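Local coordinates for protein ceramide very long chain fatty acid hydroxylase SCS7 (Saccharomyces cerevisiae, PDB 4ZR1) that is an endoplasmic reticulum membrane enzyme that hydroxylates the very long chain fatty acid of ceramides, postulated at C-2, probably at a dimetal centre, at residues 28-32 with 252-257; 24-28 with 79-83; 72-77 with 286-290; 246-251 with 265-271. Numbering follows the deposited sequence.

Interaction 1: 28-32 with 252-257. With ZN (zinc ion), chain D; ZN (zinc ion), chain C.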
loop_
_atom_site.group_PDB
_atom_site.type_symbol
_atom_site.label_atom_id
_atom_site.label_comp_id
_atom_site.label_asym_id
_atom_site.label_seq_id
_atom_site.Cartn_x
_atom_site.Cartn_y
_atom_site.Cartn_z
ATOM N N PHE A 28 7.504 1.814 17.120
ATOM C CA PHE A 28 6.352 2.670 16.905
ATOM C C PHE A 28 6.345 3.818 17.913
ATOM O O PHE A 28 6.828 3.663 19.032
ATOM C CB PHE A 28 5.070 1.837 17.003
ATOM C CG PHE A 28 5.017 0.693 16.023
ATOM C CD1 PHE A 28 5.210 0.915 14.665
ATOM C CD2 PHE A 28 4.809 -0.609 16.460
ATOM C CE1 PHE A 28 5.175 -0.136 13.759
ATOM C CE2 PHE A 28 4.774 -1.667 15.556
ATOM C CZ PHE A 28 4.958 -1.428 14.202
ATOM N N VAL A 29 5.821 4.973 17.507
ATOM C CA VAL A 29 5.782 6.144 18.380
ATOM C C VAL A 29 4.351 6.667 18.536
ATOM O O VAL A 29 3.533 6.523 17.628
ATOM C CB VAL A 29 6.691 7.281 17.853
ATOM C CG1 VAL A 29 7.114 8.196 18.996
ATOM C CG2 VAL A 29 7.922 6.710 17.175
ATOM N N LYS A 30 4.047 7.263 19.690
ATOM C CA LYS A 30 2.706 7.783 19.928
ATOM C C LYS A 30 2.511 9.017 19.064
ATOM O O LYS A 30 1.394 9.318 18.657
ATOM C CB LYS A 30 2.476 8.118 21.406
ATOM C CG LYS A 30 2.486 9.609 21.712
ATOM C CD LYS A 30 2.586 9.867 23.193
ATOM C CE LYS A 30 3.675 10.877 23.483
ATOM N NZ LYS A 30 4.006 10.869 24.924
ATOM N N GLU A 31 3.603 9.718 18.773
ATOM C CA GLU A 31 3.548 10.896 17.922
ATOM C C GLU A 31 4.700 10.847 16.921
ATOM O O GLU A 31 5.819 10.478 17.265
ATOM C CB GLU A 31 3.583 12.183 18.760
ATOM C CG GLU A 31 2.564 13.205 18.283
ATOM C CD GLU A 31 1.153 12.893 18.751
ATOM O OE1 GLU A 31 0.980 12.494 19.922
ATOM O OE2 GLU A 31 0.218 13.033 17.935
ATOM N N LEU A 32 4.397 11.182 15.672
ATOM C CA LEU A 32 5.379 11.174 14.593
ATOM C C LEU A 32 6.590 12.033 14.931
ATOM O O LEU A 32 6.444 13.102 15.520
ATOM C CB LEU A 32 4.736 11.673 13.293
ATOM C CG LEU A 32 3.409 11.000 12.933
ATOM C CD1 LEU A 32 2.854 11.503 11.606
ATOM C CD2 LEU A 32 3.579 9.495 12.916
ATOM N N LEU A 252 0.476 8.466 7.801
ATOM C CA LEU A 252 1.792 8.196 8.356
ATOM C C LEU A 252 1.689 7.508 9.712
ATOM O O LEU A 252 2.565 6.726 10.083
ATOM C CB LEU A 252 2.593 9.490 8.474
ATOM C CG LEU A 252 3.679 9.726 7.421
ATOM C CD1 LEU A 252 3.239 9.299 6.047
ATOM C CD2 LEU A 252 4.063 11.184 7.398
ATOM N N GLU A 253 0.619 7.788 10.453
ATOM C CA GLU A 253 0.431 7.116 11.736
ATOM C C GLU A 253 0.036 5.658 11.521
ATOM O O GLU A 253 0.276 4.809 12.379
ATOM C CB GLU A 253 -0.614 7.832 12.589
ATOM C CG GLU A 253 -0.115 9.110 13.225
ATOM C CD GLU A 253 -1.145 9.737 14.134
ATOM O OE1 GLU A 253 -2.219 9.124 14.339
ATOM O OE2 GLU A 253 -0.881 10.847 14.641
ATOM N N HIS A 254 -0.568 5.369 10.373
ATOM C CA HIS A 254 -0.855 3.989 10.014
ATOM C C HIS A 254 0.455 3.210 9.860
ATOM O O HIS A 254 0.525 2.008 10.102
ATOM C CB HIS A 254 -1.668 3.923 8.722
ATOM C CG HIS A 254 -1.714 2.558 8.117
ATOM N ND1 HIS A 254 -2.632 1.604 8.501
ATOM C CD2 HIS A 254 -0.940 1.978 7.170
ATOM C CE1 HIS A 254 -2.425 0.497 7.811
ATOM N NE2 HIS A 254 -1.404 0.698 6.996
ATOM N N HIS A 255 1.491 3.928 9.454
ATOM C CA HIS A 255 2.815 3.366 9.279
ATOM C C HIS A 255 3.610 3.318 10.593
ATOM O O HIS A 255 4.125 2.273 10.976
ATOM C CB HIS A 255 3.582 4.179 8.233
ATOM C CG HIS A 255 3.209 3.852 6.820
ATOM N ND1 HIS A 255 3.626 2.703 6.187
ATOM C CD2 HIS A 255 2.459 4.527 5.918
ATOM C CE1 HIS A 255 3.145 2.678 4.957
ATOM N NE2 HIS A 255 2.433 3.774 4.769
ATOM N N TYR A 256 3.703 4.449 11.283
ATOM C CA TYR A 256 4.631 4.573 12.401
ATOM C C TYR A 256 3.976 4.604 13.781
ATOM O O TYR A 256 4.587 5.066 14.741
ATOM C CB TYR A 256 5.474 5.834 12.232
ATOM C CG TYR A 256 6.154 5.953 10.892
ATOM C CD1 TYR A 256 7.384 5.345 10.652
ATOM C CD2 TYR A 256 5.571 6.682 9.867
ATOM C CE1 TYR A 256 8.006 5.460 9.418
ATOM C CE2 TYR A 256 6.181 6.802 8.642
ATOM C CZ TYR A 256 7.395 6.192 8.419
ATOM O OH TYR A 256 7.987 6.327 7.191
ATOM N N LYS A 257 2.746 4.113 13.893
ATOM C CA LYS A 257 2.064 4.097 15.185
ATOM C C LYS A 257 1.123 2.901 15.343
ATOM O O LYS A 257 1.208 2.157 16.328
ATOM C CB LYS A 257 1.288 5.398 15.381
ATOM C CG LYS A 257 0.545 5.491 16.698
ATOM C CD LYS A 257 -0.049 6.876 16.870
ATOM C CE LYS A 257 -0.743 7.038 18.211
ATOM N NZ LYS A 257 -1.288 8.419 18.349
HETATM ZN ZN ZN D . -0.971 -0.618 5.351
HETATM ZN ZN ZN C . 1.911 4.280 2.861
#

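Interaction 2: 24-28 with 79-83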
loop_
_atom_site.group_PDB
_atom_site.type_symbol
_atom_site.label_atom_id
_atom_site.label_comp_id
_atom_site.label_asym_id
_atom_site.label_seq_id
_atom_site.Cartn_x
_atom_site.Cartn_y
_atom_site.Cartn_z
ATOM N N ASP A 24 15.464 4.673 16.878
ATOM C CA ASP A 24 15.308 3.386 16.207
ATOM C C ASP A 24 13.977 3.336 15.454
ATOM O O ASP A 24 12.912 3.519 16.047
ATOM C CB ASP A 24 15.399 2.242 17.214
ATOM C CG ASP A 24 15.242 0.882 16.565
ATOM O OD1 ASP A 24 16.223 0.385 15.969
ATOM O OD2 ASP A 24 14.140 0.305 16.661
ATOM N N SER A 25 14.040 3.086 14.150
ATOM C CA SER A 25 12.859 3.216 13.300
ATOM C C SER A 25 11.871 2.076 13.486
ATOM O O SER A 25 10.706 2.190 13.106
ATOM C CB SER A 25 13.263 3.299 11.827
ATOM O OG SER A 25 13.720 2.047 11.351
ATOM N N THR A 26 12.343 0.978 14.064
ATOM C CA THR A 26 11.524 -0.219 14.236
ATOM C C THR A 26 10.571 -0.094 15.412
ATOM O O THR A 26 9.768 -0.988 15.656
ATOM C CB THR A 26 12.399 -1.478 14.439
ATOM O OG1 THR A 26 13.118 -1.374 15.676
ATOM C CG2 THR A 26 13.380 -1.644 13.292
ATOM N N THR A 27 10.668 1.013 16.144
ATOM C CA THR A 27 9.833 1.215 17.315
ATOM C C THR A 27 8.755 2.247 17.005
ATOM O O THR A 27 9.053 3.394 16.660
ATOM C CB THR A 27 10.653 1.665 18.549
ATOM O OG1 THR A 27 11.260 2.937 18.294
ATOM C CG2 THR A 27 11.743 0.650 18.873
ATOM N N PHE A 28 7.504 1.814 17.120
ATOM C CA PHE A 28 6.352 2.670 16.905
ATOM C C PHE A 28 6.345 3.818 17.913
ATOM O O PHE A 28 6.828 3.663 19.032
ATOM C CB PHE A 28 5.070 1.837 17.003
ATOM C CG PHE A 28 5.017 0.693 16.023
ATOM C CD1 PHE A 28 5.210 0.915 14.665
ATOM C CD2 PHE A 28 4.809 -0.609 16.460
ATOM C CE1 PHE A 28 5.175 -0.136 13.759
ATOM C CE2 PHE A 28 4.774 -1.667 15.556
ATOM C CZ PHE A 28 4.958 -1.428 14.202
ATOM N N HIS A 79 6.357 -5.081 9.440
ATOM C CA HIS A 79 5.666 -3.813 9.673
ATOM C C HIS A 79 6.468 -2.883 10.587
ATOM O O HIS A 79 6.020 -1.790 10.923
ATOM C CB HIS A 79 4.274 -4.050 10.267
ATOM C CG HIS A 79 3.359 -4.833 9.377
ATOM N ND1 HIS A 79 3.084 -6.167 9.580
ATOM C CD2 HIS A 79 2.660 -4.471 8.273
ATOM C CE1 HIS A 79 2.255 -6.594 8.644
ATOM N NE2 HIS A 79 1.986 -5.588 7.834
ATOM N N ARG A 80 7.655 -3.311 10.997
ATOM C CA ARG A 80 8.541 -2.405 11.711
ATOM C C ARG A 80 9.533 -1.852 10.698
ATOM O O ARG A 80 10.390 -2.579 10.204
ATOM C CB ARG A 80 9.217 -3.118 12.875
ATOM C CG ARG A 80 8.198 -3.640 13.887
ATOM C CD ARG A 80 8.838 -4.366 15.046
ATOM N NE ARG A 80 9.736 -3.494 15.790
ATOM C CZ ARG A 80 10.351 -3.848 16.910
ATOM N NH1 ARG A 80 11.161 -2.994 17.527
ATOM N NH2 ARG A 80 10.151 -5.059 17.413
ATOM N N PRO A 81 9.382 -0.562 10.353
ATOM C CA PRO A 81 10.021 -0.008 9.153
ATOM C C PRO A 81 11.538 0.132 9.222
ATOM O O PRO A 81 12.116 0.368 10.279
ATOM C CB PRO A 81 9.363 1.376 9.013
ATOM C CG PRO A 81 8.875 1.712 10.388
ATOM C CD PRO A 81 8.472 0.405 10.995
ATOM N N ARG A 82 12.172 -0.020 8.069
ATOM C CA ARG A 82 13.580 0.293 7.925
ATOM C C ARG A 82 13.715 1.291 6.780
ATOM O O ARG A 82 12.719 1.685 6.175
ATOM C CB ARG A 82 14.407 -0.968 7.648
ATOM C CG ARG A 82 13.752 -2.270 8.076
ATOM C CD ARG A 82 13.831 -2.516 9.574
ATOM N NE ARG A 82 13.063 -3.701 9.949
ATOM C CZ ARG A 82 13.481 -4.609 10.822
ATOM N NH1 ARG A 82 12.730 -5.662 11.107
ATOM N NH2 ARG A 82 14.662 -4.467 11.401
ATOM N N HIS A 83 14.942 1.703 6.486
ATOM C CA HIS A 83 15.206 2.580 5.354
ATOM C C HIS A 83 16.517 2.173 4.682
ATOM O O HIS A 83 17.556 2.084 5.336
ATOM C CB HIS A 83 15.252 4.049 5.804
ATOM C CG HIS A 83 15.300 5.026 4.669
ATOM N ND1 HIS A 83 14.281 5.149 3.746
ATOM C CD2 HIS A 83 16.252 5.914 4.296
ATOM C CE1 HIS A 83 14.603 6.071 2.858
ATOM N NE2 HIS A 83 15.792 6.554 3.171
#

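Interaction 3: 72-77 with 286-290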
loop_
_atom_site.group_PDB
_atom_site.type_symbol
_atom_site.label_atom_id
_atom_site.label_comp_id
_atom_site.label_asym_id
_atom_site.label_seq_id
_atom_site.Cartn_x
_atom_site.Cartn_y
_atom_site.Cartn_z
ATOM N N ASP A 72 3.851 -15.313 12.851
ATOM C CA ASP A 72 3.768 -14.222 13.816
ATOM C C ASP A 72 5.025 -13.359 13.813
ATOM O O ASP A 72 4.963 -12.159 14.077
ATOM C CB ASP A 72 3.511 -14.766 15.221
ATOM C CG ASP A 72 2.048 -15.058 15.470
ATOM O OD1 ASP A 72 1.307 -14.108 15.788
ATOM O OD2 ASP A 72 1.634 -16.229 15.347
ATOM N N PHE A 73 6.159 -13.973 13.503
ATOM C CA PHE A 73 7.428 -13.258 13.478
ATOM C C PHE A 73 7.555 -12.423 12.211
ATOM O O PHE A 73 7.983 -11.264 12.251
ATOM C CB PHE A 73 8.585 -14.236 13.583
ATOM C CG PHE A 73 9.934 -13.588 13.507
ATOM C CD1 PHE A 73 10.341 -12.698 14.489
ATOM C CD2 PHE A 73 10.805 -13.878 12.456
ATOM C CE1 PHE A 73 11.589 -12.102 14.432
ATOM C CE2 PHE A 73 12.055 -13.285 12.389
ATOM C CZ PHE A 73 12.449 -12.394 13.381
ATOM N N TYR A 74 7.176 -13.016 11.085
ATOM C CA TYR A 74 7.167 -12.293 9.824
ATOM C C TYR A 74 6.282 -11.038 9.884
ATOM O O TYR A 74 6.708 -9.961 9.451
ATOM C CB TYR A 74 6.697 -13.199 8.687
ATOM C CG TYR A 74 6.358 -12.413 7.456
ATOM C CD1 TYR A 74 7.361 -11.947 6.606
ATOM C CD2 TYR A 74 5.041 -12.092 7.158
ATOM C CE1 TYR A 74 7.053 -11.200 5.478
ATOM C CE2 TYR A 74 4.722 -11.345 6.036
ATOM C CZ TYR A 74 5.728 -10.902 5.200
ATOM O OH TYR A 74 5.397 -10.160 4.090
ATOM N N VAL A 75 5.059 -11.173 10.410
ATOM C CA VAL A 75 4.123 -10.043 10.440
ATOM C C VAL A 75 4.587 -8.990 11.435
ATOM O O VAL A 75 4.405 -7.803 11.211
ATOM C CB VAL A 75 2.658 -10.466 10.791
ATOM C CG1 VAL A 75 2.146 -11.498 9.811
ATOM C CG2 VAL A 75 2.552 -10.996 12.203
ATOM N N ASP A 76 5.209 -9.421 12.523
ATOM C CA ASP A 76 5.673 -8.477 13.522
ATOM C C ASP A 76 6.841 -7.671 12.982
ATOM O O ASP A 76 7.022 -6.507 13.319
ATOM C CB ASP A 76 6.087 -9.203 14.800
ATOM C CG ASP A 76 6.420 -8.244 15.924
ATOM O OD1 ASP A 76 7.614 -7.914 16.094
ATOM O OD2 ASP A 76 5.480 -7.804 16.624
ATOM N N GLN A 77 7.632 -8.299 12.127
ATOM C CA GLN A 77 8.899 -7.717 11.729
ATOM C C GLN A 77 8.796 -6.883 10.455
ATOM O O GLN A 77 9.463 -5.856 10.330
ATOM C CB GLN A 77 9.932 -8.827 11.564
ATOM C CG GLN A 77 11.304 -8.458 12.064
ATOM C CD GLN A 77 11.344 -8.185 13.534
ATOM O OE1 GLN A 77 10.590 -8.769 14.313
ATOM N NE2 GLN A 77 12.216 -7.271 13.928
ATOM N N LYS A 286 1.667 -3.873 18.598
ATOM C CA LYS A 286 2.487 -4.716 19.460
ATOM C C LYS A 286 3.782 -5.089 18.759
ATOM O O LYS A 286 3.805 -5.289 17.549
ATOM C CB LYS A 286 1.715 -5.970 19.908
ATOM C CG LYS A 286 1.290 -6.945 18.813
ATOM C CD LYS A 286 0.308 -7.984 19.376
ATOM C CE LYS A 286 -0.081 -9.053 18.356
ATOM N NZ LYS A 286 1.021 -10.027 18.093
ATOM N N MET A 287 4.867 -5.141 19.527
ATOM C CA MET A 287 6.165 -5.530 18.998
ATOM C C MET A 287 6.544 -6.860 19.631
ATOM O O MET A 287 7.438 -6.921 20.478
ATOM C CB MET A 287 7.226 -4.460 19.278
ATOM C CG MET A 287 6.731 -3.018 19.098
ATOM S SD MET A 287 8.059 -1.789 19.090
ATOM C CE MET A 287 7.228 -0.353 19.753
ATOM N N LYS A 288 5.853 -7.913 19.196
ATOM C CA LYS A 288 5.880 -9.231 19.834
ATOM C C LYS A 288 7.272 -9.854 19.951
ATOM O O LYS A 288 7.580 -10.512 20.940
ATOM C CB LYS A 288 4.949 -10.190 19.072
ATOM C CG LYS A 288 4.421 -11.338 19.914
ATOM C CD LYS A 288 3.529 -12.236 19.089
ATOM C CE LYS A 288 2.747 -13.207 19.954
ATOM N NZ LYS A 288 1.496 -13.652 19.276
ATOM N N TYR A 289 8.113 -9.640 18.946
ATOM C CA TYR A 289 9.427 -10.270 18.903
ATOM C C TYR A 289 10.575 -9.281 19.131
ATOM O O TYR A 289 10.462 -8.100 18.800
ATOM C CB TYR A 289 9.604 -10.989 17.564
ATOM C CG TYR A 289 8.884 -12.324 17.481
ATOM C CD1 TYR A 289 7.565 -12.412 17.040
ATOM C CD2 TYR A 289 9.534 -13.503 17.828
ATOM C CE1 TYR A 289 6.918 -13.637 16.960
ATOM C CE2 TYR A 289 8.897 -14.726 17.748
ATOM C CZ TYR A 289 7.591 -14.789 17.316
ATOM O OH TYR A 289 6.962 -16.012 17.242
ATOM N N GLU A 290 11.667 -9.765 19.728
ATOM C CA GLU A 290 12.894 -8.975 19.876
ATOM C C GLU A 290 14.120 -9.908 19.931
ATOM O O GLU A 290 14.121 -10.903 20.662
ATOM C CB GLU A 290 12.819 -8.083 21.123
ATOM C CG GLU A 290 13.552 -6.726 21.012
ATOM C CD GLU A 290 12.748 -5.645 20.268
ATOM O OE1 GLU A 290 13.332 -4.599 19.883
ATOM O OE2 GLU A 290 11.528 -5.835 20.078
#

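Interaction 4: 246-251 with 265-271. With ZN (zinc ion), chain C.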
loop_
_atom_site.group_PDB
_atom_site.type_symbol
_atom_site.label_atom_id
_atom_site.label_comp_id
_atom_site.label_asym_id
_atom_site.label_seq_id
_atom_site.Cartn_x
_atom_site.Cartn_y
_atom_site.Cartn_z
ATOM N N LYS A 246 -3.146 17.150 7.058
ATOM C CA LYS A 246 -3.634 16.339 8.169
ATOM C C LYS A 246 -4.001 14.929 7.735
ATOM O O LYS A 246 -4.091 14.019 8.559
ATOM C CB LYS A 246 -4.838 17.013 8.831
ATOM C CG LYS A 246 -4.446 17.871 10.019
ATOM C CD LYS A 246 -5.360 19.073 10.223
ATOM C CE LYS A 246 -4.516 20.322 10.484
ATOM N NZ LYS A 246 -5.348 21.550 10.603
ATOM N N LEU A 247 -4.220 14.748 6.437
ATOM C CA LEU A 247 -4.421 13.416 5.893
ATOM C C LEU A 247 -3.058 12.711 5.878
ATOM O O LEU A 247 -2.954 11.496 6.079
ATOM C CB LEU A 247 -5.031 13.490 4.494
ATOM C CG LEU A 247 -5.394 12.184 3.782
ATOM C CD1 LEU A 247 -6.530 11.450 4.484
ATOM C CD2 LEU A 247 -5.756 12.472 2.337
ATOM N N LYS A 248 -2.010 13.503 5.666
ATOM C CA LYS A 248 -0.643 13.016 5.726
ATOM C C LYS A 248 -0.295 12.496 7.112
ATOM O O LYS A 248 0.330 11.448 7.251
ATOM C CB LYS A 248 0.343 14.119 5.321
ATOM C CG LYS A 248 1.786 13.675 5.416
ATOM C CD LYS A 248 2.755 14.666 4.793
ATOM C CE LYS A 248 4.160 14.082 4.822
ATOM N NZ LYS A 248 5.141 14.913 4.096
ATOM N N LYS A 249 -0.693 13.236 8.140
ATOM C CA LYS A 249 -0.427 12.811 9.505
ATOM C C LYS A 249 -1.160 11.507 9.783
ATOM O O LYS A 249 -0.624 10.605 10.424
ATOM C CB LYS A 249 -0.837 13.886 10.516
ATOM C CG LYS A 249 -0.945 13.355 11.950
ATOM C CD LYS A 249 -1.064 14.459 12.995
ATOM C CE LYS A 249 -1.733 13.945 14.267
ATOM N NZ LYS A 249 -2.937 13.117 13.960
ATOM N N TYR A 250 -2.378 11.411 9.269
ATOM C CA TYR A 250 -3.237 10.257 9.502
ATOM C C TYR A 250 -2.654 8.985 8.900
ATOM O O TYR A 250 -2.562 7.946 9.558
ATOM C CB TYR A 250 -4.626 10.523 8.923
ATOM C CG TYR A 250 -5.634 9.442 9.210
ATOM C CD1 TYR A 250 -6.301 9.398 10.423
ATOM C CD2 TYR A 250 -5.932 8.477 8.257
ATOM C CE1 TYR A 250 -7.238 8.422 10.685
ATOM C CE2 TYR A 250 -6.864 7.488 8.509
ATOM C CZ TYR A 250 -7.514 7.463 9.727
ATOM O OH TYR A 250 -8.445 6.478 9.980
ATOM N N HIS A 251 -2.256 9.068 7.641
ATOM C CA HIS A 251 -1.731 7.896 6.966
ATOM C C HIS A 251 -0.369 7.483 7.519
ATOM O O HIS A 251 -0.085 6.295 7.678
ATOM C CB HIS A 251 -1.619 8.138 5.468
ATOM C CG HIS A 251 -0.974 7.003 4.744
ATOM N ND1 HIS A 251 -1.564 5.765 4.634
ATOM C CD2 HIS A 251 0.233 6.899 4.144
ATOM C CE1 HIS A 251 -0.760 4.953 3.975
ATOM N NE2 HIS A 251 0.336 5.618 3.664
ATOM N N VAL A 265 -6.878 5.931 2.844
ATOM C CA VAL A 265 -5.726 6.781 2.560
ATOM C C VAL A 265 -6.112 7.955 1.652
ATOM O O VAL A 265 -5.449 8.999 1.677
ATOM C CB VAL A 265 -4.497 5.949 1.961
ATOM C CG1 VAL A 265 -4.726 4.449 2.081
ATOM C CG2 VAL A 265 -4.171 6.326 0.535
ATOM N N THR A 266 -7.191 7.833 0.885
ATOM C CA THR A 266 -7.734 9.048 0.255
ATOM C C THR A 266 -8.657 9.776 1.216
ATOM O O THR A 266 -8.987 10.943 0.995
ATOM C CB THR A 266 -8.512 8.773 -1.033
ATOM O OG1 THR A 266 -9.574 7.853 -0.760
ATOM C CG2 THR A 266 -7.591 8.209 -2.094
ATOM N N SER A 267 -9.085 9.070 2.266
ATOM C CA SER A 267 -9.860 9.650 3.374
ATOM C C SER A 267 -10.064 8.607 4.461
ATOM O O SER A 267 -9.878 7.417 4.215
ATOM C CB SER A 267 -11.231 10.151 2.916
ATOM O OG SER A 267 -12.150 9.071 2.832
ATOM N N TRP A 268 -10.477 9.050 5.648
ATOM C CA TRP A 268 -10.775 8.132 6.743
ATOM C C TRP A 268 -12.274 7.905 6.873
ATOM O O TRP A 268 -12.747 7.386 7.882
ATOM C CB TRP A 268 -10.220 8.657 8.057
ATOM C CG TRP A 268 -10.665 10.029 8.367
ATOM C CD1 TRP A 268 -11.904 10.412 8.795
ATOM C CD2 TRP A 268 -9.873 11.221 8.297
ATOM N NE1 TRP A 268 -11.931 11.773 8.988
ATOM C CE2 TRP A 268 -10.696 12.295 8.691
ATOM C CE3 TRP A 268 -8.546 11.485 7.938
ATOM C CZ2 TRP A 268 -10.242 13.611 8.731
ATOM C CZ3 TRP A 268 -8.094 12.792 7.985
ATOM C CH2 TRP A 268 -8.939 13.838 8.375
ATOM N N PHE A 269 -13.008 8.306 5.841
ATOM C CA PHE A 269 -14.453 8.108 5.760
ATOM C C PHE A 269 -14.867 6.699 6.183
ATOM O O PHE A 269 -15.565 6.517 7.176
ATOM C CB PHE A 269 -14.922 8.398 4.332
ATOM C CG PHE A 269 -16.400 8.286 4.139
ATOM C CD1 PHE A 269 -17.229 9.339 4.467
ATOM C CD2 PHE A 269 -16.960 7.135 3.618
ATOM C CE1 PHE A 269 -18.589 9.243 4.291
ATOM C CE2 PHE A 269 -18.322 7.036 3.438
ATOM C CZ PHE A 269 -19.137 8.097 3.771
ATOM N N TRP A 270 -14.403 5.703 5.442
ATOM C CA TRP A 270 -14.755 4.321 5.725
ATOM C C TRP A 270 -14.131 3.801 7.021
ATOM O O TRP A 270 -14.557 2.768 7.545
ATOM C CB TRP A 270 -14.354 3.432 4.545
ATOM C CG TRP A 270 -15.063 3.805 3.294
ATOM C CD1 TRP A 270 -14.525 4.390 2.187
ATOM C CD2 TRP A 270 -16.460 3.651 3.027
ATOM N NE1 TRP A 270 -15.495 4.597 1.237
ATOM C CE2 TRP A 270 -16.696 4.153 1.732
ATOM C CE3 TRP A 270 -17.540 3.137 3.762
ATOM C CZ2 TRP A 270 -17.966 4.150 1.149
ATOM C CZ3 TRP A 270 -18.796 3.133 3.184
ATOM C CH2 TRP A 270 -18.999 3.635 1.890
ATOM N N ASP A 271 -13.122 4.504 7.530
ATOM C CA ASP A 271 -12.551 4.168 8.831
ATOM C C ASP A 271 -13.567 4.478 9.919
ATOM O O ASP A 271 -13.753 3.722 10.874
ATOM C CB ASP A 271 -11.260 4.946 9.087
ATOM C CG ASP A 271 -10.030 4.216 8.588
ATOM O OD1 ASP A 271 -10.006 2.967 8.663
ATOM O OD2 ASP A 271 -9.092 4.897 8.114
HETATM ZN ZN ZN C . 1.911 4.280 2.861
#

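Interaction 1: 28-32 with 252-257
Leu32 lays its isobutyl group against one side of the last turn of helix 242-256: CD1 lies 3.7 Å from Leu252 CB, and CD2 lies 3.7 Å from Glu253 CG and 4.2 Å from Tyr256 CB. A branched apolar residue suits this place, since even Glu253 offers it only methylene carbon; the carboxylate of Glu253 is paired with Lys249. Where the helix runs out, the loop 28-32 makes polar contacts with it. Val29 N donates to Tyr256 O (3.0 Å, nearly linear), and Lys257, fully extended, carries its NZ to Lys30 O at 2.8 Å. This is the last histidine box of the hydroxylase, an HxxHH pattern: from the same turn His254 NE2 binds one zinc at 2.1 Å and His255 NE2 the other at 2.0 Å, while the N-terminal loop lies on the helix away from both metals. His254 ND1 is itself held by Leu261 O. Phe28, whose CE1 comes 3.8 Å from His255 O, fills the space beside the carbonyls at the helix's C-terminal end.

Interaction 2: 24-28 with 79-83
Arg80 provides most of the polar links between these two loops. Its NE donates to Thr26 O at 2.5 Å, and NH1 adds a weak bond to the same oxygen, Thr26 O, at 3.1 Å, so one carbonyl at the edge of the guanidinium receives two donors; NH2 turns to Glu290 in a salt bridge. Ser25 OG gives its hydrogen to Pro81 O (2.6 Å). Within 24-28 a type I beta turn from Asp24 to Thr27 presents these groups; Asp24 O accepts from Thr27 OG1 at 2.8 Å and, weakly, from Thr27 N at 3.4 Å. Proline suits position 81, having no amide hydrogen to satisfy, and Pro81 CD sits 4.3 Å from Phe28 CE1. The Thr26 methyl CG2 lies over one face of the Arg82 guanidinium, 3.6 Å from NH2, which is salt-bridged to Asp47. His79 ND1 donates to Val75 O, and its ring packs against the zinc ligands His155 and His178. The N-terminal turn thus lies beside helix 44-51, against the loop that leaves helix 71-78.

Interaction 3: 72-77 with 286-290
Residues 72-77 are helical, with Asp76 N bonded to Asp72 O at 3.2 Å and Gln77 N to Phe73 O at 3.0 Å, whereas 286-290 is an extended tail with a bend at Lys288 that enters the short strand 289-290. The backbones approach to 6.2 Å between the CA atoms of Asp76 and Met287 and 6.5 Å between those of Phe73 and Tyr289, so the helix reaches the tail through side chains. Asp76 points straight at the tail, and its two oxygens meet successive amides: OD2 accepts from Lys288 N at 2.6 Å, and OD1 accepts weakly from Tyr289 N at 3.4 Å. A short acid suits a buried place facing two backbone NH groups. One helical turn earlier, Asp72 OD1 forms a long salt bridge with Lys288 NZ (3.5 Å). Beside these acids lies a T-shaped pair, the edge of Phe73 toward the face of Tyr289, with centroids 5.0 Å apart and planes at 73°; Phe73 CB adds a CH-pi contact 3.9 Å from the Tyr289 ring centroid. Strand 289-290 pairs with 293-294, which belongs to the expression-tag remnant; the hydroxylase's own part is a C-terminal segment docked on helix 71-78, probably cytoplasmic.

Interaction 4: 246-251 with 265-271
This is a buried, largely aromatic and aliphatic contact between helix 242-256, which carries zinc ligands, and the loop that leads into helix 269-273, on the side assigned to the cytoplasm. At its centre Tyr250 points at the loop. The edge of the Trp268 six-membered ring faces the Tyr250 ring, with centroids 5.1 Å apart and planes inclined at 51°, and Tyr250 CZ touches Trp268 CB at 3.4 Å. Tyrosine suits this site because its ring packs while its hydroxyl reaches beyond: Tyr250 OH donates to Asp271 OD2 at 2.5 Å, an oxygen that also accepts from Gly264 N. One turn earlier, Leu247 fits its methyls against the loop, CD2 lying 3.5 Å from Val265 O and CD1 4.0 Å from Trp268 CE3. The helix belongs to the histidine-box architecture of the fatty acid hydroxylases. His251, next to Tyr250, binds a zinc through NE2 at 2.2 Å, the site being completed by His177, His232, His236 and His255, and His251 ND1 comes 4.0 Å from Val265 CB. Val265 is a compact apolar neighbour for that ring and also packs on helices 128-154 and 211-236. Further along, Ser267 OG accepts from Phe269 N at 3.2 Å in an ST turn, and Trp268 takes the N-cap position of the short helix. Thr266 turns from the contact toward Glu146, to which its hydroxyl is hydrogen-bonded.

In the fold
Interactions 1, 2 and 4 are buried, while interaction 3 is only partly so and lies farthest from the chain's centre. Interactions 1 and 4 use successive turns of helix 242-256 and both reach the same zinc, but the first relies on loop-to-helix-end polar bonds beside a leucine contact, the second on aromatic packing with one hydroxyl bond. Phe28 belongs to both interaction 1 and interaction 2, and its backbone N also meets Met287 of interaction 3. Interactions 2 and 3 are joined by the Arg80–Glu290 salt bridge, and charged groups are prominent in both. Interaction 4 stands apart from them, about 10 Å from interaction 2 and 15 Å from interaction 3 between nearest atoms.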